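Local coordinates for protein ciona betagamma-crystallin (Ciona intestinalis, PDB 2BV2) that binds two calcium ions in a single betagamma-crystallin domain and is a structural component of the neuroectodermal visual system, at residues 14-19 against 23-28; 35-40 against 75-80; 46-51 against 71-76. All blocks are in the same frame, centred on the assembly; numbering follows the deposited sequence. Where two conformers were deposited one is given.

Interaction 1. Residues 14-19 against 23-28; sequences KKLELE and SDLNVH. With ACT (acetate ion), chain E.
Leu-16 and Leu-18, on strand 15-18, meet Leu-25 and His-28 through carbon alone. The apolar part centres on Leu-25, whose CD2 lies 4.2 Å from CD2 of Leu-16 and equally far from CD1 of Leu-18, so that one methyl touches both strand leucines. With its CG anti to the backbone N (chi1 179°), Leu-16 crosses the His-28 side chain at about a right angle and sets CD2 3.8 Å from the CB of His-28. The imidazole meets CD2 of Leu-18 obliquely, its CE1 4.3 Å away.

Between the two segments there is no polar bond; within 23-28, Asp-24 OD1 accepts from the backbone N of Asn-26 at 3.1 Å, an Asx turn. That N-H comes from above the carboxylate plane, whereas Asn-26 ND2 uses the syn lone pair at 2.9 Å. Replacing Asp-24 by an alanine is likely to leave both Asn-26 donors without this acceptor and the amide free to turn. Acetate O, probably from the crystallisation liquor, accepts from Ser-23 N at 2.9 Å.

The chemistry thus divides: hydrogen bonds shape the turn, and its contact with the strand rests on van der Waals packing of leucine methyls and the histidine.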
loop_
_atom_site.group_PDB
_atom_site.type_symbol
_atom_site.label_atom_id
_atom_site.label_comp_id
_atom_site.label_asym_id
_atom_site.label_seq_id
_atom_site.Cartn_x
_atom_site.Cartn_y
_atom_site.Cartn_z
ATOM N N LYS A 14 -11.930 4.396 3.227
ATOM C CA LYS A 14 -11.602 4.916 1.896
ATOM C C LYS A 14 -10.616 3.984 1.166
ATOM O O LYS A 14 -9.715 3.383 1.771
ATOM C CB LYS A 14 -11.001 6.312 2.023
ATOM C CG LYS A 14 -10.995 7.135 0.767
ATOM C CD LYS A 14 -10.522 8.588 1.065
ATOM C CE LYS A 14 -10.659 9.518 -0.141
ATOM N NZ LYS A 14 -10.120 10.898 0.116
ATOM N N LYS A 15 -10.796 3.849 -0.139
ATOM C CA LYS A 15 -9.896 3.005 -0.902
ATOM C C LYS A 15 -9.318 3.742 -2.088
ATOM O O LYS A 15 -9.925 4.686 -2.597
ATOM C CB LYS A 15 -10.557 1.698 -1.318
ATOM C CG LYS A 15 -11.763 1.819 -2.192
ATOM C CD LYS A 15 -12.377 0.443 -2.413
ATOM C CE LYS A 15 -13.324 0.420 -3.595
ATOM N NZ LYS A 15 -14.036 -0.897 -3.701
ATOM N N LEU A 16 -8.123 3.308 -2.488
ATOM C CA LEU A 16 -7.398 3.854 -3.641
ATOM C C LEU A 16 -6.893 2.685 -4.458
ATOM O O LEU A 16 -6.082 1.899 -3.975
ATOM C CB LEU A 16 -6.217 4.710 -3.190
ATOM C CG LEU A 16 -5.372 5.326 -4.306
ATOM C CD1 LEU A 16 -6.202 6.328 -5.071
ATOM C CD2 LEU A 16 -4.130 5.981 -3.775
ATOM N N GLU A 17 -7.388 2.570 -5.694
ATOM C CA GLU A 17 -6.902 1.545 -6.619
ATOM C C GLU A 17 -5.811 2.143 -7.497
ATOM O O GLU A 17 -6.001 3.222 -8.066
ATOM C CB GLU A 17 -8.022 1.017 -7.505
ATOM C CG GLU A 17 -7.590 -0.131 -8.399
ATOM C CD GLU A 17 -8.677 -0.600 -9.330
ATOM O OE1 GLU A 17 -9.800 -0.866 -8.837
ATOM O OE2 GLU A 17 -8.403 -0.702 -10.555
ATOM N N LEU A 18 -4.681 1.440 -7.596
ATOM C CA LEU A 18 -3.557 1.871 -8.409
ATOM C C LEU A 18 -3.108 0.794 -9.402
ATOM O O LEU A 18 -3.133 -0.412 -9.108
ATOM C CB LEU A 18 -2.381 2.268 -7.521
ATOM C CG LEU A 18 -2.623 3.458 -6.598
ATOM C CD1 LEU A 18 -1.582 3.468 -5.493
ATOM C CD2 LEU A 18 -2.609 4.771 -7.372
ATOM N N GLU A 19 -2.717 1.243 -10.595
ATOM C CA GLU A 19 -2.175 0.350 -11.604
ATOM C C GLU A 19 -0.797 0.818 -12.083
ATOM O O GLU A 19 -0.261 0.316 -13.080
ATOM C CB GLU A 19 -3.149 0.258 -12.779
ATOM C CG GLU A 19 -4.489 -0.334 -12.393
ATOM C CD GLU A 19 -5.525 -0.183 -13.468
ATOM O OE1 GLU A 19 -5.865 0.976 -13.801
ATOM O OE2 GLU A 19 -6.013 -1.222 -13.954
ATOM N N SER A 23 5.136 7.674 -6.343
ATOM C CA SER A 23 6.272 8.039 -5.491
ATOM C C SER A 23 5.860 8.805 -4.246
ATOM O O SER A 23 6.629 8.876 -3.281
ATOM C CB SER A 23 7.287 8.877 -6.285
ATOM O OG SER A 23 8.222 9.525 -5.429
ATOM N N ASP A 24 4.671 9.413 -4.267
ATOM C CA ASP A 24 4.208 10.210 -3.143
ATOM C C ASP A 24 2.701 10.079 -2.985
ATOM O O ASP A 24 1.931 10.745 -3.687
ATOM C CB ASP A 24 4.606 11.672 -3.359
ATOM C CG ASP A 24 4.095 12.606 -2.274
ATOM O OD1 ASP A 24 3.640 12.136 -1.212
ATOM O OD2 ASP A 24 4.149 13.833 -2.501
ATOM N N LEU A 25 2.278 9.225 -2.056
ATOM C CA LEU A 25 0.837 8.986 -1.863
ATOM C C LEU A 25 0.032 10.221 -1.497
ATOM O O LEU A 25 -1.176 10.191 -1.620
ATOM C CB LEU A 25 0.581 7.868 -0.850
ATOM C CG LEU A 25 0.845 6.441 -1.349
ATOM C CD1 LEU A 25 0.729 5.521 -0.205
ATOM C CD2 LEU A 25 -0.112 6.001 -2.461
ATOM N N ASN A 26 0.689 11.287 -1.042
ATOM C CA ASN A 26 0.007 12.579 -0.794
ATOM C C ASN A 26 -0.740 13.122 -2.005
ATOM O O ASN A 26 -1.740 13.827 -1.851
ATOM C CB ASN A 26 0.984 13.639 -0.337
ATOM C CG ASN A 26 1.416 13.479 1.099
ATOM O OD1 ASN A 26 0.609 13.576 2.030
ATOM N ND2 ASN A 26 2.708 13.277 1.300
ATOM N N VAL A 27 -0.249 12.825 -3.204
ATOM C CA VAL A 27 -0.891 13.327 -4.426
ATOM C C VAL A 27 -2.339 12.846 -4.514
ATOM O O VAL A 27 -3.188 13.519 -5.112
ATOM C CB VAL A 27 -0.117 12.955 -5.708
ATOM C CG1 VAL A 27 1.326 13.462 -5.649
ATOM C CG2 VAL A 27 -0.156 11.460 -5.956
ATOM N N HIS A 28 -2.609 11.690 -3.908
ATOM C CA HIS A 28 -3.962 11.117 -3.825
ATOM C C HIS A 28 -4.562 11.125 -2.416
ATOM O O HIS A 28 -5.569 10.469 -2.176
ATOM C CB HIS A 28 -3.927 9.693 -4.371
ATOM C CG HIS A 28 -3.570 9.626 -5.817
ATOM N ND1 HIS A 28 -2.471 8.947 -6.287
ATOM C CD2 HIS A 28 -4.163 10.179 -6.902
ATOM C CE1 HIS A 28 -2.408 9.073 -7.601
ATOM N NE2 HIS A 28 -3.420 9.822 -7.997
HETATM C C ACT E . 3.627 10.259 -8.049
HETATM O O ACT E . 4.484 9.470 -8.540
HETATM O OXT ACT E . 3.733 10.551 -6.832
HETATM C CH3 ACT E . 2.497 10.808 -8.858
#

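Interaction 2. Residues 35-40 against 75-80; sequences SSIIVE and DELSSV. With CA (calcium ion), chain D; CA (calcium ion), chain C.
Ser-35 OG and Asp-75 CG are both swung anti to their own carbonyl carbons (chi1 -63° and -85°), and these rotations carry the hydroxyl and the carboxylate to one calcium ion, chain C. The metal is bound by Ser-35 OG at 2.4 Å and by Asp-75 OD1 at 2.5 Å. The 3.3 Å between Ser-35 OG and Asp-75 OD1 is therefore ligand spacing on a shared ion, not a hydrogen bond. Water 1 binds this calcium at 2.3 Å, and the carbonyl oxygens of Glu-7 and Ile-33 complete the set; Asp-74 OD1 is the probable, unusually close, hydrogen-bond partner of Ser-35 OG.

Further into the domain, Ile-37 and Leu-77 reach toward each other tip to tip, CD1 of Ile-37 standing 3.6 Å from CD1 of Leu-77. The pair is buried among Leu-59, Val-46 and Trp-70.

On the far side of Leu-77, Ser-78 OG holds the chain D calcium at 2.3 Å. Each ligand serine is the first residue of a classic beta bulge, opposite Phe-6 and Phe-47 respectively. Ser-35 and Ser-78 are the serines of two N/D-N/D-X-X-S/T-S motifs, one in each Greek key; each ion draws ligands from both, the calcium-binding signature of betagamma-crystallins.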
loop_
_atom_site.group_PDB
_atom_site.type_symbol
_atom_site.label_atom_id
_atom_site.label_comp_id
_atom_site.label_asym_id
_atom_site.label_seq_id
_atom_site.Cartn_x
_atom_site.Cartn_y
_atom_site.Cartn_z
ATOM N N SER A 35 -4.130 0.987 6.189
ATOM C CA SER A 35 -4.207 -0.015 7.225
ATOM C C SER A 35 -4.555 -1.428 6.705
ATOM O O SER A 35 -4.445 -2.380 7.450
ATOM C CB SER A 35 -5.218 0.448 8.271
ATOM O OG SER A 35 -4.810 1.654 8.902
ATOM N N SER A 36 -5.019 -1.561 5.453
ATOM C CA SER A 36 -5.098 -2.861 4.797
ATOM C C SER A 36 -4.929 -2.709 3.283
ATOM O O SER A 36 -5.025 -1.592 2.742
ATOM C CB SER A 36 -6.423 -3.552 5.110
ATOM O OG SER A 36 -7.535 -2.815 4.633
ATOM N N ILE A 37 -4.669 -3.834 2.619
ATOM C CA ILE A 37 -4.297 -3.843 1.201
ATOM C C ILE A 37 -4.817 -5.095 0.523
ATOM O O ILE A 37 -4.776 -6.167 1.103
ATOM C CB ILE A 37 -2.747 -3.784 1.003
ATOM C CG1 ILE A 37 -2.158 -2.462 1.519
ATOM C CG2 ILE A 37 -2.376 -3.983 -0.476
ATOM C CD1 ILE A 37 -0.633 -2.416 1.411
ATOM N N ILE A 38 -5.306 -4.947 -0.711
ATOM C CA ILE A 38 -5.599 -6.073 -1.568
ATOM C C ILE A 38 -4.747 -5.936 -2.821
ATOM O O ILE A 38 -4.812 -4.916 -3.518
ATOM C CB ILE A 38 -7.078 -6.135 -1.971
ATOM C CG1 ILE A 38 -7.926 -6.412 -0.721
ATOM C CG2 ILE A 38 -7.283 -7.209 -3.075
ATOM C CD1 ILE A 38 -9.417 -6.481 -0.965
ATOM N N VAL A 39 -3.929 -6.949 -3.104
ATOM C CA VAL A 39 -3.237 -6.996 -4.393
ATOM C C VAL A 39 -4.053 -7.893 -5.309
ATOM O O VAL A 39 -4.143 -9.094 -5.077
ATOM C CB VAL A 39 -1.792 -7.513 -4.262
ATOM C CG1 VAL A 39 -1.125 -7.616 -5.624
ATOM C CG2 VAL A 39 -0.960 -6.608 -3.368
ATOM N N GLU A 40 -4.646 -7.308 -6.350
ATOM C CA GLU A 40 -5.436 -8.077 -7.315
ATOM C C GLU A 40 -4.539 -8.813 -8.300
ATOM O O GLU A 40 -4.772 -9.979 -8.605
ATOM C CB GLU A 40 -6.398 -7.171 -8.073
ATOM C CG GLU A 40 -7.342 -6.383 -7.182
ATOM C CD GLU A 40 -8.455 -7.224 -6.582
ATOM O OE1 GLU A 40 -8.404 -8.468 -6.668
ATOM O OE2 GLU A 40 -9.398 -6.628 -6.019
ATOM N N ASP A 75 -0.587 3.100 9.197
ATOM C CA ASP A 75 -0.597 4.532 8.907
ATOM C C ASP A 75 0.814 5.056 8.596
ATOM O O ASP A 75 1.214 6.110 9.100
ATOM C CB ASP A 75 -1.214 5.332 10.072
ATOM C CG ASP A 75 -2.724 5.419 9.995
ATOM O OD1 ASP A 75 -3.328 4.616 9.255
ATOM O OD2 ASP A 75 -3.308 6.321 10.669
ATOM N N GLU A 76 1.533 4.314 7.753
ATOM C CA GLU A 76 2.913 4.646 7.385
ATOM C C GLU A 76 3.281 4.522 5.914
ATOM O O GLU A 76 4.330 5.005 5.506
ATOM C CB GLU A 76 3.902 3.810 8.205
ATOM C CG GLU A 76 5.284 4.426 8.339
ATOM C CD GLU A 76 5.237 5.844 8.837
ATOM O OE1 GLU A 76 5.776 6.753 8.135
ATOM O OE2 GLU A 76 4.622 6.042 9.913
ATOM N N LEU A 77 2.451 3.915 5.089
ATOM C CA LEU A 77 2.827 3.802 3.680
ATOM C C LEU A 77 2.856 5.182 3.050
ATOM O O LEU A 77 1.954 5.987 3.275
ATOM C CB LEU A 77 1.889 2.871 2.919
ATOM C CG LEU A 77 2.042 1.405 3.351
ATOM C CD1 LEU A 77 1.149 0.521 2.530
ATOM C CD2 LEU A 77 3.491 0.930 3.243
ATOM N N SER A 78 3.896 5.457 2.274
ATOM C CA SER A 78 4.013 6.742 1.577
ATOM C C SER A 78 4.253 6.647 0.078
ATOM O O SER A 78 4.036 7.635 -0.638
ATOM C CB SER A 78 5.103 7.571 2.230
ATOM O OG SER A 78 4.775 7.841 3.576
ATOM N N SER A 79 4.708 5.490 -0.404
ATOM C CA SER A 79 4.889 5.280 -1.850
ATOM C C SER A 79 4.765 3.792 -2.185
ATOM O O SER A 79 4.905 2.963 -1.305
ATOM C CB SER A 79 6.242 5.836 -2.325
ATOM O OG SER A 79 7.340 5.161 -1.727
ATOM N N VAL A 80 4.420 3.492 -3.441
ATOM C CA VAL A 80 4.192 2.119 -3.905
ATOM C C VAL A 80 4.745 1.939 -5.311
ATOM O O VAL A 80 4.571 2.811 -6.158
ATOM C CB VAL A 80 2.669 1.717 -3.876
ATOM C CG1 VAL A 80 2.017 2.135 -2.561
ATOM C CG2 VAL A 80 1.897 2.295 -5.044
HETATM CA CA CA D . 5.256 7.202 5.685
HETATM CA CA CA C . -5.632 3.888 8.783
HETATM O O HOH W 1 -5.369 3.817 11.099
#

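Interaction 3. Residues 46-51 against 71-76; sequences VFDDEG and GGNDDE. With CA (calcium ion), chain D; CA (calcium ion), chain C.
Asp-48 and Glu-76 cross at about a right angle, with their carboxylate planes 73° apart. The touching groups are the carboxyl carbon of one and the methylene of the other: CG of Asp-48 lies 3.4 Å from CG of Glu-76, while the charged ends diverge, Asp-48 OD2 standing 5.4 Å from Glu-76 OE1. That divergence probably eases the repulsion between like charges. In Glu-76, with CG anti to the backbone N (chi1 -156°), the chain then bends at chi2 (52°), curling OE1 back to the chain D calcium.

Asp-48 O binds this ion at 2.3 Å and Glu-76 O at 2.4 Å, which explains how these acceptors can sit 3.1 Å apart. Asp-48 thus gives the metal its carbonyl rather than its carboxylate, and Asp-32 and Ser-78 supply the remaining protein ligands.

The buried carboxylate of Asp-48 has other partners. Its OD2 is hydrogen-bonded to the hydroxyl of Tyr-57, and its OD1 accepts from water 2 at 3.0 Å. The same water donates to Asn-73 O at 2.9 Å, bridging the corner after strand 44-47 to the 71-76 loop.

The corner carbonyl of Asp-48, beside it the motif carbonyl of Glu-76, a serine hydroxyl and an acidic side chain from the other Greek key motif form the calcium site typical of betagamma-crystallin domains, with Glu-76 OE1 an additional ligand here.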
loop_
_atom_site.group_PDB
_atom_site.type_symbol
_atom_site.label_atom_id
_atom_site.label_comp_id
_atom_site.label_asym_id
_atom_site.label_seq_id
_atom_site.Cartn_x
_atom_site.Cartn_y
_atom_site.Cartn_z
ATOM N N VAL A 46 5.747 -1.851 -1.294
ATOM C CA VAL A 46 5.198 -0.674 -0.663
ATOM C C VAL A 46 6.226 -0.170 0.344
ATOM O O VAL A 46 6.907 -0.958 0.971
ATOM C CB VAL A 46 3.819 -0.947 -0.002
ATOM C CG1 VAL A 46 2.817 -1.370 -1.065
ATOM C CG2 VAL A 46 3.925 -1.975 1.098
ATOM N N PHE A 47 6.329 1.150 0.467
ATOM C CA PHE A 47 7.399 1.788 1.212
ATOM C C PHE A 47 6.853 2.776 2.227
ATOM O O PHE A 47 5.902 3.486 1.935
ATOM C CB PHE A 47 8.284 2.573 0.254
ATOM C CG PHE A 47 8.923 1.747 -0.820
ATOM C CD1 PHE A 47 10.230 1.314 -0.686
ATOM C CD2 PHE A 47 8.250 1.472 -2.008
ATOM C CE1 PHE A 47 10.830 0.572 -1.681
ATOM C CE2 PHE A 47 8.849 0.737 -3.007
ATOM C CZ PHE A 47 10.134 0.294 -2.851
ATOM N N ASP A 48 7.499 2.853 3.396
ATOM C CA ASP A 48 7.131 3.827 4.425
ATOM C C ASP A 48 7.650 5.262 4.229
ATOM O O ASP A 48 7.163 6.167 4.913
ATOM C CB ASP A 48 7.533 3.323 5.811
ATOM C CG ASP A 48 6.699 2.140 6.258
ATOM O OD1 ASP A 48 5.691 1.823 5.586
ATOM O OD2 ASP A 48 7.047 1.524 7.285
ATOM N N ASP A 49 8.618 5.480 3.333
ATOM C CA ASP A 49 8.991 6.829 2.923
ATOM C C ASP A 49 8.516 7.078 1.502
ATOM O O ASP A 49 8.180 6.140 0.761
ATOM C CB ASP A 49 10.510 7.080 2.989
ATOM C CG ASP A 49 11.063 7.085 4.415
ATOM O OD1 ASP A 49 10.262 7.044 5.393
ATOM O OD2 ASP A 49 12.321 7.147 4.533
ATOM N N GLU A 50 8.485 8.359 1.134
ATOM C CA GLU A 50 8.193 8.763 -0.237
ATOM C C GLU A 50 9.381 8.381 -1.119
ATOM O O GLU A 50 10.487 8.132 -0.631
ATOM C CB GLU A 50 7.942 10.265 -0.313
ATOM C CG GLU A 50 6.761 10.751 0.520
ATOM C CD GLU A 50 6.565 12.257 0.422
ATOM O OE1 GLU A 50 5.892 12.843 1.305
ATOM O OE2 GLU A 50 7.098 12.848 -0.536
ATOM N N GLY A 51 9.139 8.299 -2.417
ATOM C CA GLY A 51 10.203 8.046 -3.370
ATOM C C GLY A 51 10.767 6.641 -3.364
ATOM O O GLY A 51 11.939 6.458 -3.681
ATOM N N GLY A 71 4.044 -7.269 7.436
ATOM C CA GLY A 71 5.205 -7.058 8.308
ATOM C C GLY A 71 5.479 -5.590 8.596
ATOM O O GLY A 71 6.582 -5.232 9.020
ATOM N N GLY A 72 4.476 -4.741 8.379
ATOM C CA GLY A 72 4.659 -3.297 8.457
ATOM C C GLY A 72 3.937 -2.638 9.610
ATOM O O GLY A 72 3.443 -3.311 10.510
ATOM N N ASN A 73 3.895 -1.307 9.544
ATOM C CA ASN A 73 3.345 -0.430 10.565
ATOM C C ASN A 73 2.076 0.244 10.043
ATOM O O ASN A 73 1.952 0.514 8.848
ATOM C CB ASN A 73 4.366 0.673 10.909
ATOM C CG ASN A 73 5.603 0.150 11.640
ATOM O OD1 ASN A 73 5.505 -0.698 12.517
ATOM N ND2 ASN A 73 6.778 0.690 11.291
ATOM N N ASP A 74 1.140 0.518 10.944
ATOM C CA ASP A 74 -0.119 1.156 10.575
ATOM C C ASP A 74 0.127 2.602 10.214
ATOM O O ASP A 74 0.963 3.245 10.833
ATOM C CB ASP A 74 -1.116 1.098 11.736
ATOM C CG ASP A 74 -2.488 1.552 11.324
ATOM O OD1 ASP A 74 -2.953 1.084 10.276
ATOM O OD2 ASP A 74 -3.087 2.398 12.019
ATOM N N ASP A 75 -0.587 3.100 9.197
ATOM C CA ASP A 75 -0.597 4.532 8.907
ATOM C C ASP A 75 0.814 5.056 8.596
ATOM O O ASP A 75 1.214 6.110 9.100
ATOM C CB ASP A 75 -1.214 5.332 10.072
ATOM C CG ASP A 75 -2.724 5.419 9.995
ATOM O OD1 ASP A 75 -3.328 4.616 9.255
ATOM O OD2 ASP A 75 -3.308 6.321 10.669
ATOM N N GLU A 76 1.533 4.314 7.753
ATOM C CA GLU A 76 2.913 4.646 7.385
ATOM C C GLU A 76 3.281 4.522 5.914
ATOM O O GLU A 76 4.330 5.005 5.506
ATOM C CB GLU A 76 3.902 3.810 8.205
ATOM C CG GLU A 76 5.284 4.426 8.339
ATOM C CD GLU A 76 5.237 5.844 8.837
ATOM O OE1 GLU A 76 5.776 6.753 8.135
ATOM O OE2 GLU A 76 4.622 6.042 9.913
HETATM CA CA CA D . 5.256 7.202 5.685
HETATM CA CA CA C . -5.632 3.888 8.783
HETATM O O HOH W 2 3.737 -0.156 6.716
HETATM O O HOH W 1 -5.369 3.817 11.099
#

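In the fold
Interaction 2 is the most central, its centre about 2 Å from the centre of the chain, whereas interactions 1 and 3 are partly buried, their centres about 8 Å from it. Interaction 1 is apolar across its segments, interaction 3 is polar and metal-bound, and interaction 2 joins a core contact to a calcium site. Interactions 2 and 3 share Asp-75 and Glu-76, consecutive residues that serve different ions, so one loop couples both sites. Interaction 1 packs a loop against the edge strand of the sheet to which 36-41 also belongs, and reaches the others through packing of Leu-18 on Val-80 and probable backbone hydrogen bonds, Leu-25 N to Ser-78 O and Gly-51 N to Ser-23 O.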